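Local coordinates for protein exodeoxyribonuclease III (Methanosarcina mazei, PDB 5J8N) that probably cleaves DNA at abasic sites and trims double-stranded DNA from its 3' ends, using bound magnesium or manganese, at residues A[68-73]-A[94-100]; A[158-162]-A[198-203]. The protein carries 3 engineered substitutions. All blocks are in the same frame, centred on the assembly; numbering follows the deposited sequence.

How the interactions relate
From the N terminus, the chain first runs through 68-73, a loop that leads into strand 71-75. Interaction 1 closes when 94-100 comes back beside it, after a loop of 20 residues that holds strand 81-84 and helix 89-92. It joins a strand of the six-stranded sheet to strand 97-101 of the other sheet. Interaction 2 opens later, at 158-162, and closes at 198-203 after helices 175-186 and 192-196. The two loops follow in series and neither nest nor cross. Their centres lie about 27 Å apart on opposite sides of the chain's centre. Interaction 1 is buried between the sheets, whereas interaction 2 joins two outer loops.

Interaction 1 (A[68-73]-A[94-100]); sequences YSGVGT and EGRFLRT
Tyr68 and Arg96 meet at their polar ends, with ring and guanidinium planes 85° apart. Arg96 NH2 lies 2.9 Å from Tyr68 OH, but the bond is bent and weak. The hydroxyl sits at the edge of the guanidinium. The rotation of that group is fixed from within its own segment, because Arg96 NE and NH2 both donate side-on to Glu94 OE1, NE at 2.9 Å. Arg121 forms a second salt bridge to the same oxygen. A water links Tyr68 OH to Glu94 OE2, weakly on the carboxylate side.

Ser69 comes over one face of the guanidinium with OG 4.0 Å above the plane. Its OG lies anti to the backbone N (chi1 -176°), which carries Ser69 OG across to donate to Glu94 O at 2.7 Å. Beside it, Gly70 N makes a weak bond to Gly95 O. Gly95 has positive phi where the chain leaves helix 89-92.

Further along, Val71 and Leu98 make an apolar contact. They lie alongside each other, pointing opposite ways, with Val71 CG2 3.5 Å from Leu98 CB. Thr73 CG2 meets Thr100 OG1 tip to tip. One water joins Thr73 OG1, Leu98 O and Thr100 OG1, while Asn109 also binds Thr73 OG1.

The axes of 71-73 and 97-100 come within 6.9 Å and run 16° apart, in different sheets. Such face-to-face sheets form the sandwich of the DNase I-like fold. The polar end lies near the predicted active-site Tyr111, whose carbonyl accepts from Arg96 NH1.

Interaction 2 (A[158-162]-A[198-203]); sequences EIDLA and PEGGNY
The Tyr203 side chain runs along the backbone of 159-162, with Ile159 O at the ring edge. At CB the side chain turns so that CG is anti to the carbonyl carbon (chi1 -50°), and the ring runs toward the other loop. Tyr203 CD1 comes first, 3.7 Å from Asp160 O. Tyr203 CE1 follows at 3.5 Å from Leu161 CA. Tyr203 CZ lies 3.5 Å from Ala162 N and also touches Ala162 CB. Tyr203 OH ends 3.3 Å from Ala162 CA, and a water lies 2.7 Å from this hydroxyl oxygen. The same water donates to Ile159 O and accepts from Gly201 N, so it bridges both loops. A second water donates to Ile159 O and Asn202 O. One face of the ring lies over Gly201 C of its own loop.

Ile159 makes the more exposed part of the contact. Ile159 CG1 is tight against Gly200 CA at 3.3 Å, and CD1 reaches on to Pro198 O. Within the loop 198-203, Asn202 ND2 donates to Glu199 O from above the carbonyl plane.

Asp160 points away; its OD2 accepts from Lys157 N and its OD1 forms salt bridges with Arg194 and Arg220. This is a water-bridged contact between two connecting loops of the DNase I-like fold, beside strand 218-227, which carries the predicted catalytically important Asp222.

Interaction 1 (A[68-73]-A[94-100])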
loop_
_atom_site.group_PDB
_atom_site.type_symbol
_atom_site.label_atom_id
_atom_site.label_comp_id
_atom_site.label_asym_id
_atom_site.label_seq_id
_atom_site.Cartn_x
_atom_site.Cartn_y
_atom_site.Cartn_z
ATOM N N TYR A 68 9.463 -0.507 13.729
ATOM C CA TYR A 68 8.778 -1.581 13.058
ATOM C C TYR A 68 7.526 -1.090 12.407
ATOM O O TYR A 68 6.775 -0.373 13.045
ATOM C CB TYR A 68 8.418 -2.626 14.130
ATOM C CG TYR A 68 7.755 -3.882 13.621
ATOM C CD1 TYR A 68 8.483 -4.798 12.872
ATOM C CD2 TYR A 68 6.421 -4.144 13.890
ATOM C CE1 TYR A 68 7.888 -5.947 12.359
ATOM C CE2 TYR A 68 5.849 -5.300 13.426
ATOM C CZ TYR A 68 6.580 -6.196 12.698
ATOM O OH TYR A 68 5.982 -7.363 12.263
ATOM N N SER A 69 7.247 -1.550 11.201
ATOM C CA SER A 69 5.961 -1.330 10.565
ATOM C C SER A 69 5.632 0.174 10.550
ATOM O O SER A 69 6.534 0.991 10.352
ATOM C CB SER A 69 4.927 -2.207 11.293
ATOM O OG SER A 69 3.648 -2.102 10.653
ATOM N N GLY A 70 4.380 0.571 10.736
ATOM C CA GLY A 70 3.956 1.975 10.719
ATOM C C GLY A 70 3.538 2.414 9.339
ATOM O O GLY A 70 4.148 2.054 8.310
ATOM N N VAL A 71 2.453 3.190 9.281
ATOM C CA VAL A 71 1.979 3.753 8.002
ATOM C C VAL A 71 1.532 5.197 8.193
ATOM O O VAL A 71 1.230 5.605 9.321
ATOM C CB VAL A 71 0.810 2.952 7.366
ATOM C CG1 VAL A 71 1.184 1.515 7.095
ATOM C CG2 VAL A 71 -0.465 3.013 8.210
ATOM N N GLY A 72 1.524 5.978 7.106
ATOM C CA GLY A 72 1.049 7.358 7.216
ATOM C C GLY A 72 0.418 7.789 5.900
ATOM O O GLY A 72 0.728 7.251 4.822
ATOM N N THR A 73 -0.465 8.762 6.019
ATOM C CA THR A 73 -1.179 9.335 4.877
ATOM C C THR A 73 -1.102 10.833 4.968
ATOM O O THR A 73 -1.427 11.445 5.964
ATOM C CB THR A 73 -2.648 8.898 4.895
ATOM O OG1 THR A 73 -2.677 7.493 4.692
ATOM C CG2 THR A 73 -3.478 9.589 3.799
ATOM N N GLU A 94 0.171 -3.572 15.621
ATOM C CA GLU A 94 1.322 -3.568 14.711
ATOM C C GLU A 94 1.345 -2.361 13.793
ATOM O O GLU A 94 2.271 -2.216 12.999
ATOM C CB GLU A 94 1.376 -4.867 13.918
ATOM C CG GLU A 94 1.692 -6.057 14.831
ATOM C CD GLU A 94 2.260 -7.268 14.089
ATOM O OE1 GLU A 94 2.476 -7.244 12.852
ATOM O OE2 GLU A 94 2.411 -8.324 14.788
ATOM N N GLY A 95 0.383 -1.466 13.904
ATOM C CA GLY A 95 0.443 -0.193 13.167
ATOM C C GLY A 95 0.544 -0.328 11.678
ATOM O O GLY A 95 1.315 0.421 11.015
ATOM N N ARG A 96 -0.306 -1.187 11.117
ATOM C CA ARG A 96 -0.282 -1.524 9.707
ATOM C C ARG A 96 -1.421 -0.956 8.904
ATOM O O ARG A 96 -1.458 -1.185 7.701
ATOM C CB ARG A 96 -0.360 -3.061 9.554
ATOM C CG ARG A 96 0.827 -3.786 10.097
ATOM C CD ARG A 96 0.602 -5.292 9.914
ATOM N NE ARG A 96 1.809 -5.888 10.424
ATOM C CZ ARG A 96 2.932 -5.936 9.752
ATOM N NH1 ARG A 96 2.970 -5.503 8.497
ATOM N NH2 ARG A 96 4.030 -6.463 10.330
ATOM N N PHE A 97 -2.363 -0.241 9.535
ATOM C CA PHE A 97 -3.637 0.061 8.901
ATOM C C PHE A 97 -4.071 1.444 9.291
ATOM O O PHE A 97 -4.220 1.761 10.472
ATOM C CB PHE A 97 -4.659 -0.982 9.352
ATOM C CG PHE A 97 -6.021 -0.832 8.772
ATOM C CD1 PHE A 97 -6.909 0.083 9.286
ATOM C CD2 PHE A 97 -6.420 -1.677 7.716
ATOM C CE1 PHE A 97 -8.263 0.165 8.749
ATOM C CE2 PHE A 97 -7.733 -1.604 7.205
ATOM C CZ PHE A 97 -8.598 -0.661 7.708
ATOM N N LEU A 98 -4.311 2.253 8.280
ATOM C CA LEU A 98 -4.796 3.624 8.518
ATOM C C LEU A 98 -5.905 3.981 7.550
ATOM O O LEU A 98 -5.692 3.966 6.312
ATOM C CB LEU A 98 -3.595 4.592 8.396
ATOM C CG LEU A 98 -3.917 6.060 8.556
ATOM C CD1 LEU A 98 -4.386 6.286 9.914
ATOM C CD2 LEU A 98 -2.647 6.908 8.281
ATOM N N ARG A 99 -7.071 4.288 8.091
ATOM C CA ARG A 99 -8.248 4.689 7.318
ATOM C C ARG A 99 -8.442 6.180 7.374
ATOM O O ARG A 99 -8.483 6.798 8.457
ATOM C CB ARG A 99 -9.469 3.957 7.851
ATOM C CG ARG A 99 -10.773 4.477 7.272
ATOM C CD ARG A 99 -11.943 3.664 7.777
ATOM N NE ARG A 99 -13.218 4.286 7.392
ATOM C CZ ARG A 99 -14.378 3.830 7.769
ATOM N NH1 ARG A 99 -14.473 2.740 8.478
ATOM N NH2 ARG A 99 -15.472 4.501 7.410
ATOM N N THR A 100 -8.606 6.789 6.204
ATOM C CA THR A 100 -8.997 8.191 6.096
ATOM C C THR A 100 -10.152 8.271 5.104
ATOM O O THR A 100 -9.988 7.857 3.950
ATOM C CB THR A 100 -7.806 9.080 5.618
ATOM O OG1 THR A 100 -7.246 8.494 4.441
ATOM C CG2 THR A 100 -6.736 9.182 6.697
HETATM O O HOH W 1 5.187 -8.398 14.956
HETATM O O HOH W 2 -5.233 6.448 4.802
#

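Interaction 2 (A[158-162]-A[198-203])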
loop_
_atom_site.group_PDB
_atom_site.type_symbol
_atom_site.label_atom_id
_atom_site.label_comp_id
_atom_site.label_asym_id
_atom_site.label_seq_id
_atom_site.Cartn_x
_atom_site.Cartn_y
_atom_site.Cartn_z
ATOM N N GLU A 158 1.825 -15.263 -11.917
ATOM C CA GLU A 158 3.184 -15.484 -12.420
ATOM C C GLU A 158 3.707 -14.252 -13.140
ATOM O O GLU A 158 4.899 -13.950 -13.040
ATOM C CB GLU A 158 3.230 -16.719 -13.326
ATOM C CG GLU A 158 3.043 -18.030 -12.519
ATOM C CD GLU A 158 3.357 -19.275 -13.316
ATOM O OE1 GLU A 158 4.020 -19.150 -14.364
ATOM O OE2 GLU A 158 2.905 -20.372 -12.895
ATOM N N ILE A 159 2.835 -13.509 -13.824
ATOM C CA ILE A 159 3.281 -12.316 -14.540
ATOM C C ILE A 159 3.720 -11.221 -13.553
ATOM O O ILE A 159 4.375 -10.246 -13.978
ATOM C CB ILE A 159 2.164 -11.802 -15.481
ATOM C CG1 ILE A 159 2.663 -10.851 -16.547
ATOM C CG2 ILE A 159 0.973 -11.232 -14.739
ATOM C CD1 ILE A 159 1.566 -10.463 -17.496
ATOM N N ASP A 160 3.377 -11.362 -12.256
ATOM C CA ASP A 160 3.713 -10.327 -11.281
ATOM C C ASP A 160 5.093 -10.482 -10.650
ATOM O O ASP A 160 5.443 -9.722 -9.755
ATOM C CB ASP A 160 2.639 -10.274 -10.212
ATOM C CG ASP A 160 1.318 -9.829 -10.782
ATOM O OD1 ASP A 160 1.330 -8.743 -11.422
ATOM O OD2 ASP A 160 0.280 -10.517 -10.642
ATOM N N LEU A 161 5.921 -11.403 -11.118
ATOM C CA LEU A 161 7.325 -11.402 -10.709
ATOM C C LEU A 161 8.194 -11.984 -11.798
ATOM O O LEU A 161 7.731 -12.706 -12.681
ATOM C CB LEU A 161 7.557 -12.146 -9.356
ATOM C CG LEU A 161 7.478 -13.676 -9.323
ATOM C CD1 LEU A 161 7.962 -14.204 -7.929
ATOM C CD2 LEU A 161 6.015 -14.135 -9.558
ATOM N N ALA A 162 9.481 -11.633 -11.759
ATOM C CA ALA A 162 10.383 -12.067 -12.803
ATOM C C ALA A 162 10.757 -13.541 -12.756
ATOM O O ALA A 162 11.030 -14.111 -13.810
ATOM C CB ALA A 162 11.681 -11.226 -12.774
ATOM N N PRO A 198 -1.904 -5.093 -19.113
ATOM C CA PRO A 198 -1.793 -6.541 -18.925
ATOM C C PRO A 198 -0.380 -7.091 -18.961
ATOM O O PRO A 198 -0.235 -8.317 -18.799
ATOM C CB PRO A 198 -2.564 -7.081 -20.128
ATOM C CG PRO A 198 -2.246 -6.103 -21.196
ATOM C CD PRO A 198 -2.239 -4.757 -20.521
ATOM N N GLU A 199 0.616 -6.244 -19.155
ATOM C CA GLU A 199 1.950 -6.731 -19.504
ATOM C C GLU A 199 2.778 -7.092 -18.271
ATOM O O GLU A 199 2.605 -6.547 -17.160
ATOM C CB GLU A 199 2.678 -5.692 -20.340
ATOM C CG GLU A 199 1.929 -5.361 -21.618
ATOM C CD GLU A 199 2.586 -4.244 -22.433
ATOM O OE1 GLU A 199 3.636 -3.701 -22.026
ATOM O OE2 GLU A 199 2.049 -3.911 -23.506
ATOM N N GLY A 200 3.664 -8.057 -18.470
ATOM C CA GLY A 200 4.670 -8.402 -17.469
ATOM C C GLY A 200 5.818 -7.415 -17.449
ATOM O O GLY A 200 5.809 -6.402 -18.156
ATOM N N GLY A 201 6.812 -7.703 -16.618
ATOM C CA GLY A 201 7.929 -6.796 -16.409
ATOM C C GLY A 201 7.626 -5.571 -15.583
ATOM O O GLY A 201 8.466 -4.686 -15.426
ATOM N N ASN A 202 6.416 -5.516 -15.037
ATOM C CA ASN A 202 5.941 -4.397 -14.244
ATOM C C ASN A 202 5.961 -4.760 -12.769
ATOM O O ASN A 202 5.108 -5.546 -12.293
ATOM C CB ASN A 202 4.525 -4.029 -14.694
ATOM C CG ASN A 202 4.530 -3.293 -16.001
ATOM O OD1 ASN A 202 5.150 -2.228 -16.102
ATOM N ND2 ASN A 202 3.879 -3.858 -17.032
ATOM N N TYR A 203 7.004 -4.254 -12.075
ATOM C CA TYR A 203 7.254 -4.629 -10.700
ATOM C C TYR A 203 7.354 -3.414 -9.814
ATOM O O TYR A 203 7.585 -2.289 -10.277
ATOM C CB TYR A 203 8.565 -5.441 -10.627
ATOM C CG TYR A 203 8.635 -6.574 -11.609
ATOM C CD1 TYR A 203 7.597 -7.499 -11.716
ATOM C CD2 TYR A 203 9.741 -6.731 -12.444
ATOM C CE1 TYR A 203 7.653 -8.532 -12.640
ATOM C CE2 TYR A 203 9.836 -7.778 -13.364
ATOM C CZ TYR A 203 8.780 -8.662 -13.463
ATOM O OH TYR A 203 8.832 -9.662 -14.404
HETATM O O HOH W 3 4.206 -7.445 -14.146
HETATM O O HOH W 4 6.535 -10.374 -15.572
#